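Local atomic coordinates of PHD finger protein 14 (Danio rerio, PDB entry 7D86), a protein that binds histone H3, preferentially in its unmodified form, through a zinc-binding PHD–zinc knuckle–PHD module, and represses PDGFRA expression. Residues V34-E38 and G39-V43; H95-C98 and A99-P103; C161-E165 and G166-E170. All coordinates share one frame; numbering follows the deposited sequence.

Contact 1 of 3, residues V34-E38 and G39-V43. With ZN (zinc ion), chain E.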
loop_
_atom_site.group_PDB
_atom_site.type_symbol
_atom_site.label_atom_id
_atom_site.label_comp_id
_atom_site.label_asym_id
_atom_site.label_seq_id
_atom_site.Cartn_x
_atom_site.Cartn_y
_atom_site.Cartn_z
ATOM N N VAL A 34 9.477 -6.159 -8.682
ATOM C CA VAL A 34 8.466 -5.207 -8.235
ATOM C C VAL A 34 8.712 -3.862 -8.904
ATOM O O VAL A 34 9.857 -3.486 -9.194
ATOM C CB VAL A 34 8.467 -5.096 -6.701
ATOM C CG1 VAL A 34 9.675 -4.300 -6.205
ATOM C CG2 VAL A 34 7.159 -4.476 -6.205
ATOM N N THR A 35 7.634 -3.133 -9.175
ATOM C CA THR A 35 7.694 -1.871 -9.900
ATOM C C THR A 35 7.053 -0.774 -9.063
ATOM O O THR A 35 6.006 -0.988 -8.448
ATOM C CB THR A 35 6.982 -1.974 -11.252
ATOM O OG1 THR A 35 5.672 -2.515 -11.058
ATOM C CG2 THR A 35 7.763 -2.875 -12.203
ATOM N N VAL A 36 7.681 0.401 -9.050
ATOM C CA VAL A 36 7.253 1.482 -8.168
ATOM C C VAL A 36 7.753 2.799 -8.730
ATOM O O VAL A 36 8.822 2.867 -9.350
ATOM C CB VAL A 36 7.755 1.239 -6.721
ATOM C CG1 VAL A 36 9.287 1.293 -6.660
ATOM C CG2 VAL A 36 7.131 2.241 -5.752
ATOM N N HIS A 37 6.949 3.857 -8.553
ATOM C CA HIS A 37 7.420 5.214 -8.775
ATOM C C HIS A 37 8.588 5.506 -7.844
ATOM O O HIS A 37 8.559 5.146 -6.664
ATOM C CB HIS A 37 6.307 6.236 -8.499
ATOM C CG HIS A 37 5.270 6.345 -9.577
ATOM N ND1 HIS A 37 3.930 6.130 -9.337
ATOM C CD2 HIS A 37 5.368 6.700 -10.881
ATOM C CE1 HIS A 37 3.248 6.323 -10.453
ATOM N NE2 HIS A 37 4.097 6.669 -11.405
ATOM N N GLU A 38 9.617 6.165 -8.382
ATOM C CA GLU A 38 10.643 6.760 -7.532
ATOM C C GLU A 38 10.012 7.559 -6.396
ATOM O O GLU A 38 10.365 7.385 -5.223
ATOM C CB GLU A 38 11.557 7.664 -8.363
ATOM C CG GLU A 38 12.480 6.945 -9.322
ATOM C CD GLU A 38 13.131 7.898 -10.308
ATOM O OE1 GLU A 38 12.499 8.918 -10.654
ATOM O OE2 GLU A 38 14.272 7.632 -10.735
ATOM N N GLY A 39 9.061 8.434 -6.732
ATOM C CA GLY A 39 8.419 9.281 -5.742
ATOM C C GLY A 39 7.526 8.537 -4.774
ATOM O O GLY A 39 7.218 9.068 -3.704
ATOM N N CYS A 40 7.111 7.319 -5.112
ATOM C CA CYS A 40 6.324 6.514 -4.187
ATOM C C CYS A 40 7.178 5.634 -3.282
ATOM O O CYS A 40 6.627 4.956 -2.410
ATOM C CB CYS A 40 5.323 5.645 -4.954
ATOM S SG CYS A 40 3.990 6.575 -5.749
ATOM N N TYR A 41 8.506 5.635 -3.454
ATOM C CA TYR A 41 9.386 4.786 -2.661
ATOM C C TYR A 41 10.490 5.558 -1.952
ATOM O O TYR A 41 11.359 4.937 -1.327
ATOM C CB TYR A 41 10.019 3.703 -3.548
ATOM C CG TYR A 41 10.496 2.474 -2.800
ATOM C CD1 TYR A 41 9.626 1.751 -2.000
ATOM C CD2 TYR A 41 11.810 2.017 -2.925
ATOM C CE1 TYR A 41 10.039 0.626 -1.326
ATOM C CE2 TYR A 41 12.241 0.889 -2.249
ATOM C CZ TYR A 41 11.351 0.194 -1.455
ATOM O OH TYR A 41 11.764 -0.933 -0.786
ATOM N N GLY A 42 10.487 6.886 -2.024
ATOM C CA GLY A 42 11.555 7.676 -1.450
ATOM C C GLY A 42 12.781 7.819 -2.320
ATOM O O GLY A 42 13.793 8.347 -1.848
ATOM N N VAL A 43 12.729 7.360 -3.568
ATOM C CA VAL A 43 13.857 7.472 -4.483
ATOM C C VAL A 43 13.663 8.666 -5.409
ATOM O O VAL A 43 14.264 9.723 -5.211
ATOM C CB VAL A 43 14.046 6.173 -5.298
ATOM C CG1 VAL A 43 15.214 6.306 -6.266
ATOM C CG2 VAL A 43 14.249 4.987 -4.366
HETATM ZN ZN ZN E . 3.209 5.364 -7.569
#
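In the first PHD finger, a zinc site of three cysteines and one histidine takes its second pair of ligands from the junction of strand 35-37 and helix 38-41, His37 closing the strand and Cys40 in the short helix. ND1 of His37 lies 2.1 Å from the zinc ion and SG of Cys40 2.3 Å from it, while Cys12 and Cys15 complete the tetrad. CG of His37 stands opposite its carbonyl carbon (chi1 -76°), as SG of Cys40 does (-69°), and in these settings both side chains reach the same zinc ion. SG of Cys40 approaches the His37 ring at its edge, near its plane, 4.6 Å from the ring centroid. On the far side of the imidazole, NE2 is hydrogen-bonded to the carbonyl of Asn19, which fixes the rotation of the ring and would probably make the zinc-bound nitrogen a better donor.

The carbonyl oxygen of Glu38 accepts two N-H groups from opposite faces of the carbonyl plane, one from Val43 and a straighter one, at 160°, from Tyr41. Gly42, between them, has a positive phi that would jam a CB against the preceding carbonyl. The extended Glu38 side chain leads away from the helix, and its OE1 accepts the N-H of Glu25, just before strand 26-28. Val36 faces the helix and crosses Tyr41 at about a right angle; the Tyr41 hydroxyl is hydrogen-bonded to the backbone O of Phe85 and N of Asp65. CG2 of Val36 lies 3.9 Å from CB of Cys40 and equally far from CB of Tyr41.

Contact 2 of 3, residues H95-C98 and A99-P103. With ZN (zinc ion), chain C.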
loop_
_atom_site.group_PDB
_atom_site.type_symbol
_atom_site.label_atom_id
_atom_site.label_comp_id
_atom_site.label_asym_id
_atom_site.label_seq_id
_atom_site.Cartn_x
_atom_site.Cartn_y
_atom_site.Cartn_z
ATOM N N HIS A 95 4.284 -2.891 4.180
ATOM C CA HIS A 95 4.060 -2.312 2.859
ATOM C C HIS A 95 4.155 -0.794 2.919
ATOM O O HIS A 95 3.697 -0.156 3.875
ATOM C CB HIS A 95 2.680 -2.692 2.303
ATOM C CG HIS A 95 2.534 -4.132 1.958
ATOM N ND1 HIS A 95 1.754 -4.994 2.695
ATOM C CD2 HIS A 95 3.075 -4.872 0.959
ATOM C CE1 HIS A 95 1.823 -6.203 2.170
ATOM N NE2 HIS A 95 2.615 -6.155 1.113
ATOM N N VAL A 96 4.739 -0.204 1.875
ATOM C CA VAL A 96 4.619 1.239 1.699
ATOM C C VAL A 96 3.148 1.645 1.696
ATOM O O VAL A 96 2.756 2.627 2.338
ATOM C CB VAL A 96 5.331 1.686 0.408
ATOM C CG1 VAL A 96 4.936 3.109 0.054
ATOM C CG2 VAL A 96 6.849 1.551 0.552
ATOM N N VAL A 97 2.304 0.884 1.000
ATOM C CA VAL A 97 0.899 1.282 0.903
ATOM C C VAL A 97 0.214 1.174 2.263
ATOM O O VAL A 97 -0.592 2.035 2.634
ATOM C CB VAL A 97 0.178 0.461 -0.189
ATOM C CG1 VAL A 97 -0.075 -0.970 0.253
ATOM C CG2 VAL A 97 -1.114 1.142 -0.588
ATOM N N CYS A 98 0.553 0.156 3.056
ATOM C CA CYS A 98 -0.055 0.061 4.383
ATOM C C CYS A 98 0.371 1.232 5.258
ATOM O O CYS A 98 -0.425 1.751 6.058
ATOM C CB CYS A 98 0.301 -1.276 5.041
ATOM S SG CYS A 98 -0.564 -2.701 4.307
ATOM N N ALA A 99 1.609 1.697 5.084
ATOM C CA ALA A 99 2.073 2.841 5.859
ATOM C C ALA A 99 1.333 4.116 5.477
ATOM O O ALA A 99 1.145 4.995 6.323
ATOM C CB ALA A 99 3.583 3.023 5.681
ATOM N N LEU A 100 0.886 4.229 4.225
ATOM C CA LEU A 100 0.192 5.443 3.800
ATOM C C LEU A 100 -1.222 5.524 4.351
ATOM O O LEU A 100 -1.767 6.626 4.488
ATOM C CB LEU A 100 0.139 5.521 2.276
ATOM C CG LEU A 100 1.515 5.535 1.607
ATOM C CD1 LEU A 100 1.379 5.524 0.090
ATOM C CD2 LEU A 100 2.293 6.755 2.088
ATOM N N TYR A 101 -1.844 4.387 4.651
ATOM C CA TYR A 101 -3.271 4.400 4.942
ATOM C C TYR A 101 -3.622 4.051 6.376
ATOM O O TYR A 101 -4.698 4.436 6.832
ATOM C CB TYR A 101 -4.021 3.453 3.988
ATOM C CG TYR A 101 -4.162 4.020 2.603
ATOM C CD1 TYR A 101 -3.143 3.867 1.663
ATOM C CD2 TYR A 101 -5.303 4.730 2.229
ATOM C CE1 TYR A 101 -3.256 4.397 0.393
ATOM C CE2 TYR A 101 -5.425 5.257 0.950
ATOM C CZ TYR A 101 -4.397 5.088 0.041
ATOM O OH TYR A 101 -4.490 5.614 -1.222
ATOM N N VAL A 102 -2.764 3.336 7.098
ATOM C CA VAL A 102 -3.048 3.034 8.498
ATOM C C VAL A 102 -2.853 4.307 9.318
ATOM O O VAL A 102 -1.772 4.914 9.283
ATOM C CB VAL A 102 -2.177 1.876 9.017
ATOM C CG1 VAL A 102 -2.395 1.680 10.521
ATOM C CG2 VAL A 102 -2.497 0.583 8.262
ATOM N N PRO A 103 -3.873 4.761 10.048
ATOM C CA PRO A 103 -3.720 5.982 10.854
ATOM C C PRO A 103 -2.596 5.867 11.877
ATOM O O PRO A 103 -2.319 4.798 12.418
ATOM C CB PRO A 103 -5.081 6.126 11.550
ATOM C CG PRO A 103 -6.051 5.402 10.669
ATOM C CD PRO A 103 -5.262 4.270 10.019
HETATM ZN ZN ZN C . 0.744 -4.642 4.390
#
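The Tyr101 ring turns its edge to the backbone of Val97, one helical turn earlier in the pre-PHD C2HC zinc knuckle: O of Val97 lies in the ring plane, 3.3 Å from CD1 of Tyr101. CG2 of Val97 comes in out of the ring plane, 4.0 Å from CE1 of Tyr101. With CG opposite the carbonyl carbon (chi1 -75°), the phenol leans back along the helix, and beyond these segments it packs edge-to-face with Phe181. The second flat group, the imidazole of His95, meets the ring of Phe85 at about 30° between planes, and its NE2 is hydrogen-bonded to the carbonyl of Asp82.

His95 is the N-cap of helix 96-101, and the zinc ion ties this cap to the first turn: ND1 of His95 binds it at 2.0 Å and SG of Cys98 at 2.3 Å, with Cys75 and Cys78 as the other ligands. The backbone reinforces the link, since N of Ala99 is hydrogen-bonded to O of His95 at 3.0 Å. At the other end the helix finishes with a fairly straight bond (161°) from the N-H of Val102 to the carbonyl of Cys98. O of Cys98 is also 3.2 Å from CG2 of Val102.

Contact 3 of 3, residues C161-E165 and G166-E170. With ZN (zinc ion), chain D.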
loop_
_atom_site.group_PDB
_atom_site.type_symbol
_atom_site.label_atom_id
_atom_site.label_comp_id
_atom_site.label_asym_id
_atom_site.label_seq_id
_atom_site.Cartn_x
_atom_site.Cartn_y
_atom_site.Cartn_z
ATOM N N CYS A 161 -5.878 -5.461 0.812
ATOM C CA CYS A 161 -7.118 -6.049 0.325
ATOM C C CYS A 161 -7.977 -4.996 -0.362
ATOM O O CYS A 161 -8.543 -5.245 -1.433
ATOM C CB CYS A 161 -7.873 -6.715 1.480
ATOM S SG CYS A 161 -7.070 -8.226 2.145
ATOM N N ALA A 162 -8.058 -3.800 0.229
ATOM C CA ALA A 162 -8.746 -2.698 -0.431
ATOM C C ALA A 162 -8.026 -2.297 -1.711
ATOM O O ALA A 162 -8.668 -1.969 -2.717
ATOM C CB ALA A 162 -8.865 -1.504 0.525
ATOM N N GLN A 163 -6.690 -2.323 -1.698
ATOM C CA GLN A 163 -5.951 -1.958 -2.902
ATOM C C GLN A 163 -6.319 -2.882 -4.054
ATOM O O GLN A 163 -6.506 -2.434 -5.192
ATOM C CB GLN A 163 -4.439 -2.008 -2.638
ATOM C CG GLN A 163 -3.597 -1.482 -3.797
ATOM C CD GLN A 163 -2.105 -1.724 -3.615
ATOM O OE1 GLN A 163 -1.687 -2.760 -3.098
ATOM N NE2 GLN A 163 -1.297 -0.761 -4.045
ATOM N N ARG A 164 -6.439 -4.178 -3.762
ATOM C CA ARG A 164 -6.756 -5.168 -4.784
ATOM C C ARG A 164 -8.123 -4.907 -5.394
ATOM O O ARG A 164 -8.333 -5.136 -6.591
ATOM C CB ARG A 164 -6.693 -6.569 -4.169
ATOM C CG ARG A 164 -7.065 -7.703 -5.090
ATOM C CD ARG A 164 -7.219 -9.012 -4.321
ATOM N NE ARG A 164 -8.498 -9.055 -3.615
ATOM C CZ ARG A 164 -8.629 -9.125 -2.294
ATOM N NH1 ARG A 164 -7.556 -9.188 -1.519
ATOM N NH2 ARG A 164 -9.839 -9.149 -1.749
ATOM N N GLU A 165 -9.061 -4.433 -4.590
ATOM C CA GLU A 165 -10.411 -4.157 -5.071
ATOM C C GLU A 165 -10.557 -2.761 -5.673
ATOM O O GLU A 165 -11.680 -2.373 -6.037
ATOM C CB GLU A 165 -11.410 -4.345 -3.925
ATOM C CG GLU A 165 -11.565 -5.791 -3.470
ATOM C CD GLU A 165 -12.197 -6.672 -4.538
ATOM O OE1 GLU A 165 -12.911 -6.140 -5.416
ATOM O OE2 GLU A 165 -11.976 -7.901 -4.509
ATOM N N GLY A 166 -9.463 -2.010 -5.791
ATOM C CA GLY A 166 -9.506 -0.701 -6.419
ATOM C C GLY A 166 -10.083 0.385 -5.533
ATOM O O GLY A 166 -10.657 1.355 -6.041
ATOM N N LEU A 167 -9.945 0.252 -4.220
ATOM C CA LEU A 167 -10.659 1.105 -3.272
ATOM C C LEU A 167 -9.803 2.212 -2.662
ATOM O O LEU A 167 -10.342 3.076 -1.964
ATOM C CB LEU A 167 -11.251 0.245 -2.148
ATOM C CG LEU A 167 -12.172 -0.884 -2.623
ATOM C CD1 LEU A 167 -12.692 -1.669 -1.436
ATOM C CD2 LEU A 167 -13.332 -0.307 -3.429
ATOM N N LEU A 168 -8.492 2.216 -2.896
ATOM C CA LEU A 168 -7.604 3.213 -2.309
ATOM C C LEU A 168 -7.457 4.387 -3.262
ATOM O O LEU A 168 -7.229 4.199 -4.461
ATOM C CB LEU A 168 -6.225 2.622 -2.006
ATOM C CG LEU A 168 -6.159 1.378 -1.125
ATOM C CD1 LEU A 168 -4.706 0.977 -0.889
ATOM C CD2 LEU A 168 -6.878 1.627 0.207
ATOM N N SER A 169 -7.590 5.601 -2.721
ATOM C CA SER A 169 -7.470 6.822 -3.499
ATOM C C SER A 169 -6.480 7.769 -2.839
ATOM O O SER A 169 -6.273 7.740 -1.622
ATOM C CB SER A 169 -8.831 7.535 -3.656
ATOM O OG SER A 169 -9.800 6.690 -4.250
ATOM N N GLU A 170 -5.875 8.621 -3.658
ATOM C CA GLU A 170 -5.068 9.732 -3.170
ATOM C C GLU A 170 -5.608 11.007 -3.797
ATOM O O GLU A 170 -5.687 11.106 -5.023
ATOM C CB GLU A 170 -3.587 9.549 -3.509
ATOM C CG GLU A 170 -2.702 10.698 -3.024
ATOM C CD GLU A 170 -1.233 10.508 -3.384
ATOM O OE1 GLU A 170 -0.395 11.296 -2.898
ATOM O OE2 GLU A 170 -0.916 9.571 -4.148
HETATM ZN ZN ZN D . -7.855 -8.728 4.263
HETATM O O HOH W 1 -6.777 0.596 -5.032
#
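Two N-H groups reach back into the last turn of helix 159-164: N of Leu167 is hydrogen-bonded to O of Ala162 at 3.0 Å, and N of Gly166 to O of Gln163, also at 3.0 Å but from well above the carbonyl plane. O of Gln163 additionally accepts from a water that takes the N-H of Leu168, bridging helix end and strand. With its positive phi (77°), Gly166 makes this a Schellman motif, ending the helix of the second PHD finger and turning the chain into strand 168-170; a CB on this residue would clash with O of Glu165. Upstream, Cys161 binds zinc through SG together with Cys131, Cys134 and His158.

CB of Leu167 lies 4.0 Å from CB of Ala162. With CG opposite the carbonyl carbon (chi1 -56°), the Leu167 branch packs on CB of Glu165, and it also touches Leu133 and Ala189. With an alanine here the branched end is gone, which is likely to leave the Glu165 methylene without its apolar neighbour and open a gap beside Leu133 and Ala189. The Glu165 carboxylate bends away to a salt bridge with Arg194. Leu168 spreads its methyls over neighbouring helix residues, CD2 3.7 Å from CB of Ala162 and CD1 3.5 Å from CB of Gln163.

Contacts 1 and 2 each give two ligands, and contact 3 one, to three different zinc ions, in the first PHD finger, the knuckle and the second PHD finger. Contact 2 joins the others. Val96 packs against contact 1, its CG1 3.5 Å from O of Cys40 and its CG2 3.8 Å from CD1 of Tyr41. Toward contact 3, CG2 of Val97 lies 3.6 Å from CD1 of Leu168, and OH of Tyr101 makes a probable hydrogen bond of 2.8 Å with O of Ser169. Contacts 1 and 3, with centres about 18 Å apart, do not touch. This packing joins the three fingers, all part of the N-terminal region required for binding histone H3.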